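Local structure of ribonuclease T2 (Homo sapiens, 3T0O) at residues Phe86-His89 with Glu90-His94; Phe111-Ser114 with Leu115-Tyr118. The protein cleaves single-stranded RNA, preferentially between purine and uridine residues, leaving purine 2',3'-cyclic phosphate ends and so supplying the RNA fragments sensed by TLR8 in innate immunity. All coordinates share one frame; numbering follows the deposited sequence. Where two conformers were deposited one is given.

Contact 1: residues Phe86-His89 with Glu90-His94; sequences FWKH and EWEKH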
loop_
_atom_site.group_PDB
_atom_site.type_symbol
_atom_site.label_atom_id
_atom_site.label_comp_id
_atom_site.label_asym_id
_atom_site.label_seq_id
_atom_site.Cartn_x
_atom_site.Cartn_y
_atom_site.Cartn_z
ATOM N N PHE A 86 0.662 9.331 10.405
ATOM C CA PHE A 86 0.629 8.036 9.672
ATOM C C PHE A 86 2.006 7.503 9.406
ATOM O O PHE A 86 2.256 6.341 9.611
ATOM C CB PHE A 86 -0.182 8.285 8.394
ATOM C CG PHE A 86 -0.177 7.189 7.391
ATOM C CD1 PHE A 86 -0.342 5.889 7.757
ATOM C CD2 PHE A 86 -0.094 7.502 6.024
ATOM C CE1 PHE A 86 -0.373 4.865 6.778
ATOM C CE2 PHE A 86 -0.133 6.546 5.079
ATOM C CZ PHE A 86 -0.253 5.193 5.445
ATOM N N TRP A 87 2.902 8.385 8.950
ATOM C CA TRP A 87 4.241 7.912 8.605
ATOM C C TRP A 87 4.963 7.481 9.897
ATOM O O TRP A 87 5.744 6.518 9.851
ATOM C CB TRP A 87 5.002 9.074 7.924
ATOM C CG TRP A 87 4.364 9.453 6.682
ATOM C CD1 TRP A 87 3.632 8.658 5.831
ATOM C CD2 TRP A 87 4.362 10.761 6.136
ATOM N NE1 TRP A 87 3.178 9.429 4.754
ATOM C CE2 TRP A 87 3.606 10.712 4.912
ATOM C CE3 TRP A 87 4.895 11.971 6.559
ATOM C CZ2 TRP A 87 3.429 11.859 4.102
ATOM C CZ3 TRP A 87 4.730 13.089 5.767
ATOM C CH2 TRP A 87 3.987 13.034 4.578
ATOM N N LYS A 88 4.697 8.167 11.014
ATOM C CA LYS A 88 5.295 7.793 12.268
ATOM C C LYS A 88 4.833 6.350 12.577
ATOM O O LYS A 88 5.639 5.532 13.027
ATOM C CB LYS A 88 4.840 8.761 13.351
ATOM C CG LYS A 88 5.240 8.312 14.756
ATOM C CD LYS A 88 4.754 9.401 15.738
ATOM C CE LYS A 88 4.684 8.901 17.165
ATOM N NZ LYS A 88 6.056 8.771 17.714
ATOM N N HIS A 89 3.517 6.120 12.438
ATOM C CA HIS A 89 2.965 4.785 12.700
ATOM C C HIS A 89 3.658 3.738 11.834
ATOM O O HIS A 89 4.090 2.685 12.320
ATOM C CB HIS A 89 1.452 4.786 12.409
ATOM C CG HIS A 89 0.824 3.431 12.467
ATOM N ND1 HIS A 89 0.394 2.875 13.648
ATOM C CD2 HIS A 89 0.530 2.535 11.489
ATOM C CE1 HIS A 89 -0.087 1.663 13.410
ATOM N NE2 HIS A 89 -0.033 1.438 12.112
ATOM N N GLU A 90 3.843 4.051 10.567
ATOM C CA GLU A 90 4.458 3.099 9.657
ATOM C C GLU A 90 5.897 2.869 10.062
ATOM O O GLU A 90 6.398 1.730 9.985
ATOM C CB GLU A 90 4.404 3.574 8.229
ATOM C CG GLU A 90 2.909 3.527 7.739
ATOM C CD GLU A 90 2.338 2.119 7.659
ATOM O OE1 GLU A 90 3.020 1.180 7.181
ATOM O OE2 GLU A 90 1.184 1.955 8.108
ATOM N N TRP A 91 6.619 3.955 10.380
ATOM C CA TRP A 91 7.999 3.770 10.826
ATOM C C TRP A 91 8.094 2.895 12.084
ATOM O O TRP A 91 8.882 1.959 12.168
ATOM C CB TRP A 91 8.666 5.121 11.117
ATOM C CG TRP A 91 10.038 4.866 11.773
ATOM C CD1 TRP A 91 10.362 5.039 13.105
ATOM C CD2 TRP A 91 11.165 4.230 11.166
ATOM N NE1 TRP A 91 11.642 4.649 13.318
ATOM C CE2 TRP A 91 12.146 4.107 12.161
ATOM C CE3 TRP A 91 11.433 3.746 9.878
ATOM C CZ2 TRP A 91 13.423 3.531 11.914
ATOM C CZ3 TRP A 91 12.747 3.235 9.617
ATOM C CH2 TRP A 91 13.680 3.084 10.629
ATOM N N GLU A 92 7.298 3.199 13.091
ATOM C CA GLU A 92 7.442 2.579 14.411
ATOM C C GLU A 92 6.998 1.098 14.348
ATOM O O GLU A 92 7.676 0.173 14.889
ATOM C CB GLU A 92 6.771 3.510 15.464
ATOM C CG GLU A 92 7.543 4.881 15.473
ATOM C CD GLU A 92 7.212 5.937 16.544
ATOM O OE1 GLU A 92 6.221 5.771 17.297
ATOM O OE2 GLU A 92 7.966 6.956 16.636
ATOM N N LYS A 93 5.924 0.869 13.579
ATOM C CA LYS A 93 5.402 -0.476 13.470
ATOM C C LYS A 93 6.218 -1.343 12.533
ATOM O O LYS A 93 6.416 -2.493 12.846
ATOM C CB LYS A 93 3.950 -0.468 13.048
ATOM C CG LYS A 93 3.233 -1.836 13.137
ATOM C CD LYS A 93 1.748 -1.670 12.763
ATOM C CE LYS A 93 0.875 -2.850 13.217
ATOM N NZ LYS A 93 0.705 -2.923 14.726
ATOM N N HIS A 94 6.674 -0.794 11.411
ATOM C CA HIS A 94 7.221 -1.617 10.351
ATOM C C HIS A 94 8.669 -1.306 10.030
ATOM O O HIS A 94 9.484 -2.211 9.871
ATOM C CB HIS A 94 6.375 -1.436 9.071
ATOM C CG HIS A 94 4.940 -1.805 9.266
ATOM N ND1 HIS A 94 4.530 -3.076 9.600
ATOM C CD2 HIS A 94 3.827 -1.025 9.261
ATOM C CE1 HIS A 94 3.208 -3.077 9.736
ATOM N NE2 HIS A 94 2.761 -1.847 9.525
HETATM O O HOH W 1 0.470 -0.383 9.271
#
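The carboxylate of Glu-90 meets two rings, that of Phe-86 one turn back and that of the adjacent His-89. Its OE2 is 3.6 Å from CE1 of Phe-86, with ring and carboxylate planes 64° apart, and it sits in the plane of the imidazole of His-89, at the ring edge, 3.5 Å from CD2. Chi1 of Glu-90 (-70°) sets CG beside the backbone N and against the backbone oxygen of Phe-86, and a bend at chi2 then turns the carboxylate toward the two rings. A water donates a 2.7 Å hydrogen bond to Glu-90 OE2 and lies at the ring edge of His-94, hydrogen-bonded to its NE2; its bond to His-89 is weak. OE1 is held by Trp-44, whose ring stacks on that of His-94. Lys-93 runs alongside His-89, its CD 3.6 Å from NE2 of that ring, before NZ reaches Glu-49 in a salt bridge. Elsewhere, in one of the two conformers of Glu-92, Lys-88 NZ meets OE2 on its syn side, 2.8 Å away and 27° out of the carboxylate plane; Phe-57 N also binds OE2. With His-41 beside Glu-90, and His-94 one turn on, the arrangement is consistent with the histidine-glutamate-histidine active site of the RNase T2 family.

Contact 2: residues Phe111-Ser114 with Leu115-Tyr118; sequences FGRS and LELY
With chi1 at 178°, the side chain of Arg-113 sets out beside its own carbonyl carbon, and a turn at chi2 (63°) brings the guanidinium round to Glu-116 and Leu-117. Glu-116 stretches out beyond CG, and the two charged groups meet as a salt bridge three residues apart, Arg-113 NH1 donating to Glu-116 OE1 over 2.8 Å. The planes of guanidinium and carboxylate are nearly perpendicular, and NH1 comes from above the carboxylate, 56° out of its plane. Arg-113 CD is also close, 3.2 Å from Glu-116 OE1. Leu-117 covers one guanidinium face: its CD2 lies over the centre, 3.8 Å from CZ of Arg-113, while CG of Leu-117 packs 3.2 Å from the backbone oxygen of Arg-113. Beneath these side chains run regular helical bonds, among them Leu-117 N to Arg-113 O at 2.8 Å. Ser-114 OG turns back to the carbonyl of Tyr-110, a bond within the same helix. Beyond the contact, Gln-184 takes the NE hydrogen of Arg-113 and the carbonyl of Asp-183 binds NH2. Each guanidinium nitrogen thus has an acceptor, fixing the rotation of the group; the carboxylate would compensate its charge, while the leucine covers one face without adding a polar partner.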
loop_
_atom_site.group_PDB
_atom_site.type_symbol
_atom_site.label_atom_id
_atom_site.label_comp_id
_atom_site.label_asym_id
_atom_site.label_seq_id
_atom_site.Cartn_x
_atom_site.Cartn_y
_atom_site.Cartn_z
ATOM N N PHE A 111 12.093 4.783 3.932
ATOM C CA PHE A 111 11.054 5.472 3.219
ATOM C C PHE A 111 11.456 5.723 1.766
ATOM O O PHE A 111 10.580 5.615 0.885
ATOM C CB PHE A 111 10.709 6.789 3.937
ATOM C CG PHE A 111 9.888 6.582 5.147
ATOM C CD1 PHE A 111 8.521 6.396 5.043
ATOM C CD2 PHE A 111 10.453 6.656 6.414
ATOM C CE1 PHE A 111 7.754 6.229 6.221
ATOM C CE2 PHE A 111 9.715 6.471 7.563
ATOM C CZ PHE A 111 8.374 6.271 7.484
ATOM N N GLY A 112 12.744 5.971 1.496
ATOM C CA GLY A 112 13.133 6.257 0.135
ATOM C C GLY A 112 13.004 5.009 -0.708
ATOM O O GLY A 112 12.592 5.093 -1.889
ATOM N N ARG A 113 13.359 3.858 -0.130
ATOM C CA ARG A 113 13.262 2.616 -0.901
ATOM C C ARG A 113 11.835 2.251 -1.161
ATOM O O ARG A 113 11.475 1.729 -2.216
ATOM C CB ARG A 113 14.040 1.456 -0.211
ATOM C CG ARG A 113 13.959 0.137 -0.921
ATOM C CD ARG A 113 14.594 0.207 -2.340
ATOM N NE ARG A 113 14.725 -1.143 -2.876
ATOM C CZ ARG A 113 14.749 -1.432 -4.170
ATOM N NH1 ARG A 113 14.633 -0.457 -5.060
ATOM N NH2 ARG A 113 14.847 -2.685 -4.567
ATOM N N SER A 114 10.968 2.522 -0.177
ATOM C CA SER A 114 9.561 2.300 -0.328
ATOM C C SER A 114 9.005 3.091 -1.471
ATOM O O SER A 114 8.281 2.576 -2.320
ATOM C CB SER A 114 8.845 2.690 0.971
ATOM O OG SER A 114 9.259 1.771 1.981
ATOM N N LEU A 115 9.380 4.354 -1.554
ATOM C CA LEU A 115 8.914 5.164 -2.683
ATOM C C LEU A 115 9.472 4.658 -3.989
ATOM O O LEU A 115 8.764 4.695 -5.006
ATOM C CB LEU A 115 9.376 6.607 -2.488
ATOM C CG LEU A 115 8.691 7.305 -1.327
ATOM C CD1 LEU A 115 9.458 8.580 -0.963
ATOM C CD2 LEU A 115 7.278 7.693 -1.674
ATOM N N GLU A 116 10.727 4.225 -3.998
ATOM C CA GLU A 116 11.308 3.705 -5.248
ATOM C C GLU A 116 10.578 2.507 -5.703
ATOM O O GLU A 116 10.257 2.394 -6.883
ATOM C CB GLU A 116 12.757 3.357 -4.991
ATOM C CG GLU A 116 13.540 2.971 -6.172
ATOM C CD GLU A 116 15.014 2.878 -5.788
ATOM O OE1 GLU A 116 15.340 2.247 -4.752
ATOM O OE2 GLU A 116 15.857 3.464 -6.502
ATOM N N LEU A 117 10.287 1.601 -4.786
ATOM C CA LEU A 117 9.572 0.368 -5.147
ATOM C C LEU A 117 8.197 0.694 -5.681
ATOM O O LEU A 117 7.723 0.077 -6.643
ATOM C CB LEU A 117 9.411 -0.488 -3.862
ATOM C CG LEU A 117 10.750 -1.106 -3.519
ATOM C CD1 LEU A 117 10.571 -1.738 -2.154
ATOM C CD2 LEU A 117 11.052 -2.237 -4.551
ATOM N N TYR A 118 7.532 1.688 -5.068
ATOM C CA TYR A 118 6.208 2.060 -5.581
ATOM C C TYR A 118 6.326 2.533 -7.059
ATOM O O TYR A 118 5.492 2.151 -7.868
ATOM C CB TYR A 118 5.776 3.275 -4.742
ATOM C CG TYR A 118 4.471 3.926 -5.205
ATOM C CD1 TYR A 118 3.266 3.296 -4.986
ATOM C CD2 TYR A 118 4.505 5.147 -5.831
ATOM C CE1 TYR A 118 2.070 3.953 -5.395
ATOM C CE2 TYR A 118 3.342 5.817 -6.245
ATOM C CZ TYR A 118 2.140 5.194 -5.995
ATOM O OH TYR A 118 1.013 5.893 -6.429
#

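From the N terminus the chain passes first through contact 1, on helix 84-98, and then through contact 2, on helix 107-121. Each joins adjoining segments of a single helix, so neither closes a loop; they follow in series, neither nested nor crossed, their centres about 14 Å apart. The two helices touch where CZ of Phe-111 packs 3.5 Å from the backbone oxygen of Trp-87 and against CB of Trp-91. Residues of both contacts reach helix 66-72, Met-69 meeting Trp-87, Phe-111 and Leu-115, and strand 39-45, where Phe-86 meets His-41 and Leu-115 meets Ile-40. Together they tie the helix that carries the probable catalytic residues Glu-90 and His-94, and its successor, to the antiparallel sheet.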